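Local atomic coordinates of transcriptional regulator, LysR family (Vibrio cholerae, PDB entry 3T1B), a protein that probably binds specific DNA sequences as a LysR-type transcription factor and activates virulence genes of Vibrio cholerae. Residues E159-L164 against M236-L241. The protein carries 1 engineered substitution. Sequence-based numbering, arbitrary orientation.
Sequences EVKDIL and MPDVML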
loop_
_atom_site.group_PDB
_atom_site.type_symbol
_atom_site.label_atom_id
_atom_site.label_comp_id
_atom_site.label_asym_id
_atom_site.label_seq_id
_atom_site.Cartn_x
_atom_site.Cartn_y
_atom_site.Cartn_z
ATOM N N GLU A 159 25.966 -2.566 16.693
ATOM C CA GLU A 159 26.454 -2.570 15.318
ATOM C C GLU A 159 27.340 -3.785 15.059
ATOM O O GLU A 159 27.754 -4.475 15.992
ATOM C CB GLU A 159 27.221 -1.284 15.012
ATOM C CG GLU A 159 28.553 -1.168 15.731
ATOM C CD GLU A 159 29.316 0.084 15.341
ATOM O OE1 GLU A 159 28.807 1.196 15.601
ATOM O OE2 GLU A 159 30.418 -0.042 14.761
ATOM N N VAL A 160 27.628 -4.044 13.787
ATOM C CA VAL A 160 28.452 -5.186 13.411
ATOM C C VAL A 160 29.546 -4.795 12.428
ATOM O O VAL A 160 29.304 -4.062 11.471
ATOM C CB VAL A 160 27.606 -6.314 12.786
ATOM C CG1 VAL A 160 26.662 -6.897 13.817
ATOM C CG2 VAL A 160 26.838 -5.797 11.577
ATOM N N LYS A 161 30.755 -5.284 12.678
ATOM C CA LYS A 161 31.851 -5.125 11.730
ATOM C C LYS A 161 32.004 -6.391 10.893
ATOM O O LYS A 161 32.169 -7.485 11.432
ATOM C CB LYS A 161 33.163 -4.831 12.460
ATOM C CG LYS A 161 33.550 -3.363 12.506
ATOM C CD LYS A 161 32.559 -2.535 13.304
ATOM C CE LYS A 161 33.093 -1.131 13.530
ATOM N NZ LYS A 161 34.403 -1.129 14.242
ATOM N N ASP A 162 31.940 -6.238 9.576
ATOM C CA ASP A 162 32.121 -7.364 8.673
ATOM C C ASP A 162 33.602 -7.533 8.371
ATOM O O ASP A 162 34.244 -6.617 7.861
ATOM C CB ASP A 162 31.342 -7.143 7.379
ATOM C CG ASP A 162 29.857 -6.933 7.621
ATOM O OD1 ASP A 162 29.267 -7.689 8.423
ATOM O OD2 ASP A 162 29.282 -6.004 7.011
ATOM N N ILE A 163 34.143 -8.702 8.697
ATOM C CA ILE A 163 35.557 -8.970 8.472
ATOM C C ILE A 163 35.774 -10.134 7.508
ATOM O O ILE A 163 34.844 -10.868 7.171
ATOM C CB ILE A 163 36.293 -9.255 9.789
ATOM C CG1 ILE A 163 35.667 -10.456 10.496
ATOM C CG2 ILE A 163 36.262 -8.032 10.689
ATOM C CD1 ILE A 163 36.424 -10.903 11.727
ATOM N N LEU A 164 37.018 -10.285 7.066
ATOM C CA LEU A 164 37.390 -11.330 6.120
ATOM C C LEU A 164 38.092 -12.466 6.855
ATOM O O LEU A 164 39.016 -12.230 7.631
ATOM C CB LEU A 164 38.308 -10.758 5.040
ATOM C CG LEU A 164 37.753 -9.587 4.228
ATOM C CD1 LEU A 164 38.876 -8.728 3.669
ATOM C CD2 LEU A 164 36.830 -10.073 3.117
ATOM N N MET A 236 32.139 -11.632 6.687
ATOM C CA MET A 236 31.085 -11.960 7.638
ATOM C C MET A 236 31.141 -11.069 8.869
ATOM O O MET A 236 32.200 -10.552 9.210
ATOM C CB MET A 236 31.227 -13.422 8.061
ATOM C CG MET A 236 29.934 -14.097 8.446
ATOM S SD MET A 236 30.012 -15.864 8.111
ATOM C CE MET A 236 30.384 -15.857 6.356
ATOM N N PRO A 237 29.987 -10.870 9.528
ATOM C CA PRO A 237 29.959 -10.121 10.787
ATOM C C PRO A 237 30.913 -10.748 11.793
ATOM O O PRO A 237 30.984 -11.972 11.885
ATOM C CB PRO A 237 28.515 -10.289 11.256
ATOM C CG PRO A 237 27.738 -10.457 9.996
ATOM C CD PRO A 237 28.632 -11.226 9.066
ATOM N N ASP A 238 31.639 -9.915 12.528
ATOM C CA ASP A 238 32.579 -10.401 13.527
ATOM C C ASP A 238 31.879 -11.159 14.654
ATOM O O ASP A 238 32.448 -12.082 15.240
ATOM C CB ASP A 238 33.397 -9.247 14.104
ATOM C CG ASP A 238 32.534 -8.081 14.547
ATOM O OD1 ASP A 238 31.303 -8.255 14.684
ATOM O OD2 ASP A 238 33.089 -6.981 14.755
ATOM N N VAL A 239 30.640 -10.769 14.947
ATOM C CA VAL A 239 29.878 -11.383 16.028
ATOM C C VAL A 239 29.541 -12.840 15.709
ATOM O O VAL A 239 29.284 -13.639 16.610
ATOM C CB VAL A 239 28.579 -10.600 16.324
ATOM C CG1 VAL A 239 27.527 -10.895 15.269
ATOM C CG2 VAL A 239 28.054 -10.948 17.705
ATOM N N MET A 240 29.549 -13.179 14.424
ATOM C CA MET A 240 29.299 -14.547 13.991
ATOM C C MET A 240 30.601 -15.329 13.849
ATOM O O MET A 240 30.587 -16.510 13.508
ATOM C CB MET A 240 28.556 -14.561 12.652
ATOM C CG MET A 240 27.076 -14.218 12.745
ATOM S SD MET A 240 26.286 -14.087 11.126
ATOM C CE MET A 240 26.656 -15.691 10.409
ATOM N N LEU A 241 31.723 -14.668 14.115
ATOM C CA LEU A 241 33.037 -15.256 13.865
ATOM C C LEU A 241 33.911 -15.384 15.115
ATOM O O LEU A 241 34.589 -16.393 15.301
ATOM C CB LEU A 241 33.776 -14.455 12.795
ATOM C CG LEU A 241 33.127 -14.381 11.418
ATOM C CD1 LEU A 241 33.905 -13.449 10.501
ATOM C CD2 LEU A 241 32.994 -15.768 10.796
#
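Ile163 and Met236 face each other as an antiparallel hydrogen-bonded pair, where strands 153-166 and 233-237 run side by side. Ile163 N donates to Met236 O at 2.7 Å. Met236 N returns a bond to Ile163 O at 2.9 Å. A third backbone bond, Asp238 N to Lys161 O at 2.7 Å, lies beyond the last bridge and ties the start of the 3-10 segment 238-240 to Lys161. Proline suits position 237 because its non-hydrogen-bonded pairing with Asp162 needs no N-H, and the missing hydrogen costs nothing there.

The side chain of Ile163 starts at CB, with CG1 set between the backbone N and the carbonyl carbon (chi1 59°). That turn brings Ile163 CG1 to 3.5 Å from Leu241 CD1 and also near Met236 O, the isoleucine and leucine side chains running past each other in opposite directions. At the tip, Ile163 CD1 lies 3.8 Å from Leu241 CD1 and 4.2 Å from Asp238 CB, and the side chains of Ile163 and Asp238 cross at about a right angle. An aliphatic branch suits this place because its tip meets only carbon here.

On the other face, Asp162 OD1 lies 3.5 Å from Pro237 CG, while OD2 forms a salt bridge with Arg262 of strand 258-268, whose charge probably offsets that of this buried carboxylate. Val160 packs against Val239, both also touching Met105 of helix 102-116. The arrangement joins neighbouring strands of the mixed sheet in the LysR substrate-binding domain, which belongs to the periplasmic-binding-protein-like fold.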